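Local coordinates for protein sugar kinase (Agrobacterium tumefaciens, PDB 2RBC) that probably transfers a phosphoryl group from ATP to a sugar substrate, as a ribokinase-like member of the pfkB carbohydrate kinase family, at residues G275-G280 with V301-K306; V76-G81 with A316-E321. All coordinates share one frame; numbering follows the deposited sequence.

Interaction 1: G275-G280 with V301-K306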
ATOM      1  N   GLY A 275      21.562   5.085   2.975  1.00 22.95           N
ATOM      2  CA  GLY A 275      22.332   4.565   4.134  1.00 22.80           C
ATOM      3  C   GLY A 275      22.494   3.066   4.091  1.00 22.55           C
ATOM      4  O   GLY A 275      23.550   2.537   4.389  1.00 21.29           O
ATOM      5  N   ASP A 276      21.453   2.370   3.664  1.00 22.98           N
ATOM      6  CA  ASP A 276      21.520   0.917   3.487  1.00 22.81           C
ATOM      7  C   ASP A 276      22.510   0.471   2.413  1.00 22.94           C
ATOM      8  O   ASP A 276      23.251  -0.512   2.573  1.00 21.48           O
ATOM      9  CB  ASP A 276      20.145   0.359   3.137  1.00 23.77           C
ATOM     10  CG  ASP A 276      19.078   0.751   4.152  1.00 25.02           C
ATOM     11  OD1 ASP A 276      19.433   0.827   5.346  1.00 29.50           O
ATOM     12  OD2 ASP A 276      17.907   0.967   3.761  1.00 29.43           O
ATOM     13  N   ILE A 277      22.521   1.182   1.303  1.00 21.65           N
ATOM     14  CA  ILE A 277      23.496   0.879   0.272  1.00 21.62           C
ATOM     15  C   ILE A 277      24.894   1.125   0.834  1.00 21.95           C
ATOM     16  O   ILE A 277      25.819   0.346   0.563  1.00 21.14           O
ATOM     17  CB  ILE A 277      23.221   1.684  -1.027  1.00 21.37           C
ATOM     18  CG1 ILE A 277      22.180   0.988  -1.923  1.00 21.24           C
ATOM     19  CG2 ILE A 277      24.524   1.876  -1.849  1.00 19.56           C
ATOM     20  CD1 ILE A 277      20.878   0.424  -1.247  1.00 21.87           C
ATOM     21  N   PHE A 278      25.063   2.219   1.581  1.00 22.02           N
ATOM     22  CA  PHE A 278      26.325   2.516   2.262  1.00 22.38           C
ATOM     23  C   PHE A 278      26.744   1.354   3.152  1.00 22.81           C
ATOM     24  O   PHE A 278      27.851   0.881   3.043  1.00 24.09           O
ATOM     25  CB  PHE A 278      26.253   3.829   3.096  1.00 21.99           C
ATOM     26  CG  PHE A 278      27.589   4.291   3.696  1.00 22.17           C
ATOM     27  CD1 PHE A 278      28.160   3.630   4.784  1.00 24.47           C
ATOM     28  CD2 PHE A 278      28.257   5.419   3.181  1.00 25.50           C
ATOM     29  CE1 PHE A 278      29.381   4.040   5.308  1.00 21.87           C
ATOM     30  CE2 PHE A 278      29.489   5.856   3.712  1.00 23.71           C
ATOM     31  CZ  PHE A 278      30.051   5.168   4.767  1.00 23.10           C
ATOM     32  N   HIS A 279      25.846   0.905   4.024  1.00 22.34           N
ATOM     33  CA  HIS A 279      26.186  -0.135   5.010  1.00 22.31           C
ATOM     34  C   HIS A 279      26.554  -1.477   4.394  1.00 21.04           C
ATOM     35  O   HIS A 279      27.507  -2.139   4.825  1.00 20.85           O
ATOM     36  CB  HIS A 279      25.020  -0.321   5.989  1.00 22.57           C
ATOM     37  CG  HIS A 279      24.703   0.920   6.750  1.00 23.94           C
ATOM     38  ND1 HIS A 279      23.413   1.312   7.022  1.00 29.22           N
ATOM     39  CD2 HIS A 279      25.506   1.891   7.246  1.00 28.70           C
ATOM     40  CE1 HIS A 279      23.437   2.485   7.648  1.00 30.65           C
ATOM     41  NE2 HIS A 279      24.693   2.852   7.805  1.00 30.08           N
ATOM     42  N   GLY A 280      25.792  -1.883   3.395  1.00 20.48           N
ATOM     43  CA  GLY A 280      26.047  -3.133   2.711  1.00 20.11           C
ATOM     44  C   GLY A 280      27.393  -3.080   2.000  1.00 21.18           C
ATOM     45  O   GLY A 280      28.133  -4.045   2.047  1.00 20.84           O
ATOM     46  N   VAL A 301      30.326   6.589  -2.561  1.00 20.38           N
ATOM     47  CA  VAL A 301      30.010   6.698  -3.966  1.00 20.06           C
ATOM     48  C   VAL A 301      28.821   5.822  -4.343  1.00 20.47           C
ATOM     49  O   VAL A 301      27.934   6.248  -5.092  1.00 21.35           O
ATOM     50  CB  VAL A 301      31.271   6.393  -4.864  1.00 20.33           C
ATOM     51  CG1 VAL A 301      30.919   6.384  -6.355  1.00 18.90           C
ATOM     52  CG2 VAL A 301      32.367   7.448  -4.574  1.00 16.90           C
ATOM     53  N   ALA A 302      28.794   4.608  -3.825  1.00 20.33           N
ATOM     54  CA  ALA A 302      27.684   3.704  -4.084  1.00 20.37           C
ATOM     55  C   ALA A 302      26.364   4.321  -3.634  1.00 20.30           C
ATOM     56  O   ALA A 302      25.372   4.323  -4.382  1.00 19.88           O
ATOM     57  CB  ALA A 302      27.912   2.369  -3.404  1.00 19.86           C
ATOM     58  N   ALA A 303      26.366   4.885  -2.439  1.00 20.18           N
ATOM     59  CA  ALA A 303      25.169   5.550  -1.895  1.00 20.36           C
ATOM     60  C   ALA A 303      24.753   6.725  -2.748  1.00 19.98           C
ATOM     61  O   ALA A 303      23.599   6.870  -3.084  1.00 22.71           O
ATOM     62  CB  ALA A 303      25.411   5.990  -0.441  1.00 19.72           C
ATOM     63  N   ALA A 304      25.722   7.541  -3.153  1.00 20.84           N
ATOM     64  CA  ALA A 304      25.494   8.694  -4.047  1.00 20.15           C
ATOM     65  C   ALA A 304      24.822   8.265  -5.354  1.00 20.20           C
ATOM     66  O   ALA A 304      23.814   8.841  -5.775  1.00 21.02           O
ATOM     67  CB  ALA A 304      26.828   9.481  -4.301  1.00 19.10           C
ATOM     68  N   LEU A 305      25.347   7.226  -5.985  1.00 19.54           N
ATOM     69  CA  LEU A 305      24.767   6.721  -7.203  1.00 19.51           C
ATOM     70  C   LEU A 305      23.313   6.345  -7.001  1.00 20.64           C
ATOM     71  O   LEU A 305      22.448   6.737  -7.808  1.00 21.71           O
ATOM     72  CB  LEU A 305      25.573   5.533  -7.749  1.00 18.62           C
ATOM     73  CG  LEU A 305      26.845   5.904  -8.530  1.00 19.45           C
ATOM     74  CD1 LEU A 305      27.786   4.692  -8.576  1.00 22.27           C
ATOM     75  CD2 LEU A 305      26.496   6.263  -9.902  1.00 23.15           C
ATOM     76  N   LYS A 306      23.029   5.640  -5.914  1.00 20.28           N
ATOM     77  CA  LYS A 306      21.675   5.169  -5.674  1.00 20.45           C
ATOM     78  C   LYS A 306      20.704   6.341  -5.532  1.00 20.32           C
ATOM     79  O   LYS A 306      19.532   6.219  -5.885  1.00 20.14           O
ATOM     80  CB  LYS A 306      21.641   4.300  -4.423  1.00 20.88           C
ATOM     81  CG  LYS A 306      20.297   3.646  -4.111  1.00 21.89           C
ATOM     82  CD  LYS A 306      19.791   4.071  -2.758  1.00 20.68           C
ATOM     83  CE  LYS A 306      19.279   5.496  -2.742  1.00 21.73           C
ATOM     84  NZ  LYS A 306      18.004   5.663  -3.540  1.00 21.37           N
TER

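Interaction 2: V76-G81 with A316-E321. With SO4 (sulfate ion), chain D.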
ATOM      1  N   VAL A  76      25.137  -5.615  -1.078  1.00 21.62           N
ATOM      2  CA  VAL A  76      26.216  -6.601  -1.069  1.00 20.45           C
ATOM      3  C   VAL A  76      26.261  -7.364  -2.392  1.00 20.67           C
ATOM      4  O   VAL A  76      27.330  -7.511  -2.985  1.00 20.82           O
ATOM      5  CB  VAL A  76      26.116  -7.589   0.138  1.00 20.14           C
ATOM      6  CG1 VAL A  76      27.121  -8.775  -0.058  1.00 21.21           C
ATOM      7  CG2 VAL A  76      26.395  -6.840   1.452  1.00 18.76           C
ATOM      8  N   HIS A  77      25.107  -7.868  -2.829  1.00 20.44           N
ATOM      9  CA  HIS A  77      24.980  -8.561  -4.095  1.00 20.24           C
ATOM     10  C   HIS A  77      25.414  -7.694  -5.287  1.00 19.94           C
ATOM     11  O   HIS A  77      26.248  -8.101  -6.105  1.00 21.21           O
ATOM     12  CB  HIS A  77      23.529  -9.001  -4.295  1.00 20.13           C
ATOM     13  CG  HIS A  77      23.214  -9.387  -5.694  1.00 20.91           C
ATOM     14  ND1 HIS A  77      23.717 -10.531  -6.280  1.00 23.23           N
ATOM     15  CD2 HIS A  77      22.437  -8.791  -6.623  1.00 20.83           C
ATOM     16  CE1 HIS A  77      23.256 -10.609  -7.517  1.00 24.29           C
ATOM     17  NE2 HIS A  77      22.488  -9.557  -7.748  1.00 23.76           N
ATOM     18  N   ARG A  78      24.873  -6.489  -5.353  1.00 19.96           N
ATOM     19  CA  ARG A  78      25.146  -5.597  -6.472  1.00 19.81           C
ATOM     20  C   ARG A  78      26.630  -5.252  -6.555  1.00 19.94           C
ATOM     21  O   ARG A  78      27.159  -5.063  -7.652  1.00 19.36           O
ATOM     22  CB  ARG A  78      24.360  -4.314  -6.343  1.00 19.00           C
ATOM     23  CG  ARG A  78      22.847  -4.492  -6.515  1.00 19.56           C
ATOM     24  CD  ARG A  78      22.503  -4.770  -7.958  1.00 21.21           C
ATOM     25  NE  ARG A  78      22.615  -3.548  -8.750  1.00 22.06           N
ATOM     26  CZ  ARG A  78      22.505  -3.483 -10.066  1.00 22.71           C
ATOM     27  NH1 ARG A  78      22.333  -4.574 -10.781  1.00 21.82           N
ATOM     28  NH2 ARG A  78      22.625  -2.314 -10.684  1.00 24.51           N
HETATM   29  N   MSE A  79      27.271  -5.192  -5.389  1.00 20.28           N
HETATM   30  CA  MSE A  79      28.682  -4.829  -5.278  1.00 21.26           C
HETATM   31  C   MSE A  79      29.647  -6.011  -5.394  1.00 21.63           C
HETATM   32  O   MSE A  79      30.845  -5.860  -5.175  1.00 19.47           O
HETATM   33  CB  MSE A  79      28.912  -4.111  -3.973  1.00 21.97           C
HETATM   34  CG  MSE A  79      28.171  -2.795  -3.845  1.00 21.21           C
HETATM   35 SE   MSE A  79      28.662  -1.451  -5.206  0.80 30.91          SE
HETATM   36  CE  MSE A  79      30.276  -0.737  -4.352  1.00 19.95           C
ATOM     37  N   GLY A  80      29.119  -7.174  -5.745  1.00 22.41           N
ATOM     38  CA  GLY A  80      29.943  -8.311  -6.135  1.00 23.39           C
ATOM     39  C   GLY A  80      30.136  -9.345  -5.042  1.00 24.40           C
ATOM     40  O   GLY A  80      30.952 -10.246  -5.187  1.00 24.25           O
ATOM     41  N   GLY A  81      29.445  -9.182  -3.917  1.00 23.71           N
ATOM     42  CA  GLY A  81      29.503 -10.173  -2.848  1.00 23.77           C
ATOM     43  C   GLY A  81      28.338 -11.121  -2.916  1.00 23.60           C
ATOM     44  O   GLY A  81      27.501 -11.053  -3.842  1.00 24.37           O
ATOM     45  N   ALA A 316      20.578   0.872  -6.528  1.00 20.82           N
ATOM     46  CA  ALA A 316      21.866   0.393  -6.008  1.00 21.04           C
ATOM     47  C   ALA A 316      22.760   0.076  -7.215  1.00 19.60           C
ATOM     48  O   ALA A 316      22.366  -0.685  -8.077  1.00 19.62           O
ATOM     49  CB  ALA A 316      21.685  -0.828  -5.121  1.00 19.86           C
ATOM     50  N   PRO A 317      23.936   0.714  -7.309  1.00 20.30           N
ATOM     51  CA  PRO A 317      24.810   0.438  -8.471  1.00 19.66           C
ATOM     52  C   PRO A 317      25.579  -0.870  -8.416  1.00 20.42           C
ATOM     53  O   PRO A 317      25.742  -1.472  -7.354  1.00 20.52           O
ATOM     54  CB  PRO A 317      25.800   1.601  -8.431  1.00 20.22           C
ATOM     55  CG  PRO A 317      25.940   1.899  -7.021  1.00 19.86           C
ATOM     56  CD  PRO A 317      24.539   1.729  -6.431  1.00 19.29           C
ATOM     57  N   THR A 318      26.065  -1.271  -9.579  1.00 21.49           N
ATOM     58  CA  THR A 318      27.016  -2.338  -9.705  1.00 21.73           C
ATOM     59  C   THR A 318      28.357  -1.917  -9.137  1.00 21.50           C
ATOM     60  O   THR A 318      28.608  -0.720  -8.924  1.00 22.17           O
ATOM     61  CB  THR A 318      27.161  -2.812 -11.166  1.00 21.66           C
ATOM     62  OG1 THR A 318      27.959  -1.889 -11.925  1.00 21.33           O
ATOM     63  CG2 THR A 318      25.776  -3.020 -11.795  1.00 21.58           C
ATOM     64  N   ARG A 319      29.213  -2.917  -8.883  1.00 20.81           N
ATOM     65  CA  ARG A 319      30.536  -2.665  -8.377  1.00 20.57           C
ATOM     66  C   ARG A 319      31.332  -1.831  -9.404  1.00 20.24           C
ATOM     67  O   ARG A 319      32.008  -0.857  -9.053  1.00 20.71           O
ATOM     68  CB  ARG A 319      31.242  -3.993  -8.106  1.00 21.08           C
ATOM     69  CG  ARG A 319      32.605  -3.910  -7.493  1.00 22.20           C
ATOM     70  CD  ARG A 319      32.594  -3.083  -6.195  1.00 22.66           C
ATOM     71  NE  ARG A 319      33.888  -3.075  -5.504  1.00 22.68           N
ATOM     72  CZ  ARG A 319      34.219  -3.940  -4.546  1.00 24.63           C
ATOM     73  NH1 ARG A 319      33.373  -4.899  -4.178  1.00 22.10           N
ATOM     74  NH2 ARG A 319      35.395  -3.846  -3.950  1.00 23.77           N
ATOM     75  N   GLU A 320      31.198  -2.237 -10.662  0.60 20.75           N
ATOM     76  CA  GLU A 320      31.828  -1.591 -11.805  0.60 20.60           C
ATOM     77  C   GLU A 320      31.428  -0.107 -11.927  0.60 20.17           C
ATOM     78  O   GLU A 320      32.279   0.772 -12.056  0.60 20.24           O
ATOM     79  CB  GLU A 320      31.448  -2.349 -13.074  0.60 20.93           C
ATOM     80  CG  GLU A 320      32.000  -3.798 -13.163  0.60 21.90           C
ATOM     81  CD  GLU A 320      31.405  -4.773 -12.123  0.60 24.26           C
ATOM     82  OE1 GLU A 320      30.204  -4.610 -11.731  0.60 14.67           O
ATOM     83  OE2 GLU A 320      32.178  -5.687 -11.698  0.60 26.46           O
ATOM     84  N   GLU A 321      30.131   0.161 -11.845  1.00 20.85           N
ATOM     85  CA  GLU A 321      29.601   1.540 -11.906  1.00 20.83           C
ATOM     86  C   GLU A 321      30.170   2.397 -10.795  1.00 20.42           C
ATOM     87  O   GLU A 321      30.565   3.545 -11.040  1.00 19.97           O
ATOM     88  CB  GLU A 321      28.072   1.589 -11.852  1.00 21.28           C
ATOM     89  CG  GLU A 321      27.435   1.121 -13.115  1.00 22.18           C
ATOM     90  CD  GLU A 321      25.967   0.829 -13.015  1.00 21.04           C
ATOM     91  OE1 GLU A 321      25.358   0.809 -11.901  1.00 22.20           O
ATOM     92  OE2 GLU A 321      25.401   0.602 -14.106  1.00 22.43           O
TER
HETATM   93  S   SO4 D 324      21.916  -3.880 -14.192  1.00 87.28           S
HETATM   94  O1  SO4 D 324      22.111  -2.618 -13.478  1.00 87.39           O
HETATM   95  O2  SO4 D 324      20.844  -4.658 -13.568  1.00 87.87           O
HETATM   96  O3  SO4 D 324      21.446  -3.600 -15.549  1.00 88.04           O
HETATM   97  O4  SO4 D 324      23.194  -4.609 -14.218  1.00 86.48           O
HETATM   98  O   HOH W   1      29.004  -6.076  -9.904  1.00 26.94           O

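Interaction 1: G275-G280 with V301-K306
Ala302 meets Ile277 where helix 292-307 runs past helix 274-287, the two short segments coming within 8.0 Å axis to axis at 150° between their N-to-C directions, a roughly antiparallel pairing. The CG2 methyl of Ile277 lies 3.8 Å from Ala302 CB and also presses on the backbone beyond it, reaching Ala302 C at 3.5 Å. Chi1 of Ile277 (-84°) sets this methyl anti to its own backbone N and turns the longer CG1-CD1 branch toward Lys306, near the C-terminal end of the partner helix.

One residue on, Ala303 lies opposite Phe278, the nearest CA pair of the two segments at 5.3 Å. Here the touch is made by the beta carbons, Ala303 CB to Phe278 CB at 4.2 Å, rather than by the phenyl ring. Two consecutive alanines thus offer little bulk, and the branched isoleucine can rest directly on the opposing backbone.

Lys306 closes the series with its aliphatic part. Its CG is 3.9 Å from Ile277 CG1, its CD is 4.1 Å from Ile277 CD1, and the two side chains cross at about a right angle. Bends from chi2 through chi4 then carry the ammonium away from helix 274-287, to hydrogen bonds with the backbone oxygens of Asp270 and Gly312 and a weak one with Leu272 O.

Gly275 and Asp276 belong to an AAGD sequence, a variant of the family's GAGD signature, whose aspartate is catalytic base in characterised relatives and probably here. The main-chain cage round Lys306 NZ resembles the monovalent-cation site of ribokinases, so the ammonium may stand in for that ion. Wholly apolar across the helices, the contact depends on shape, while the lysine's ammonium, if charged as expected, is probably stabilised by the carbonyl oxygens it bonds.

Interaction 2: V76-G81 with A316-E321
Arg78 grips Ala316 O side-on with two nitrogens, NE at 3.0 Å and NH2 at 3.1 Å. NH2 arrives in the carbonyl plane, whereas NE stands above it; bends at chi2 and chi3 fold the arginine chain back to reach this one oxygen. The guanidinium edge also meets a sulfate ion, probably from the crystallisation liquor, through NH2 to O1 at 2.9 Å and a weak bond from NH1 to O2. Over one face lies the Thr318 methyl, CG2 being 3.4 Å from Arg78 NH2.

Beyond the helix end, Arg319 NH1 donates to Met79 O (2.9 Å, N-H...O angle 156°), nearly along the C=O axis and within the guanidinium plane. The Met79 side chain, a selenomethionine, crosses that of Arg319 at about a right angle and puts its SE 3.6 Å from Pro317 O.

Both backbones are fixed by helix-end motifs. A Schellman motif with Gly80 at its positive-phi position finishes helix 68-78, and Thr318 and Glu321 form a capping box that starts helix 319-330, Glu321 N reaching Thr318 OG1 at 3.0 Å and Thr318 N in turn donating to Glu321 OE1. Salt bridges to Glu323 and Glu288 steady the Arg319 guanidinium. Two arginines therefore reach across to carbonyl oxygens beside these helix ends, joining chain regions far apart in sequence by charge-assisted bonds.

Overall arrangement
Interaction 1 is buried near the centre of the fold; interaction 2 lies farther out, partly exposed, with the two centres about 10 Å apart. They share a neighbourhood and touch by packing: Pro317 lies against Ala302 and Leu305, Ala316 against Lys306, and Val76 against Gly280. Helices 292-307 and 319-330 are consecutive, so the connection between them, with Ala316 and Pro317 near its end, leads from one contact to the other. Met79 reaches inward as well, its side chain touching helices 274-287 and 292-307. Chemistry follows depth: alanine and isoleucine pack between helix flanks inside, whereas arginines bind carbonyl oxygens beside helix ends nearer the surface, where Arg78 also picks up a sulfate probably from the crystallisation liquor.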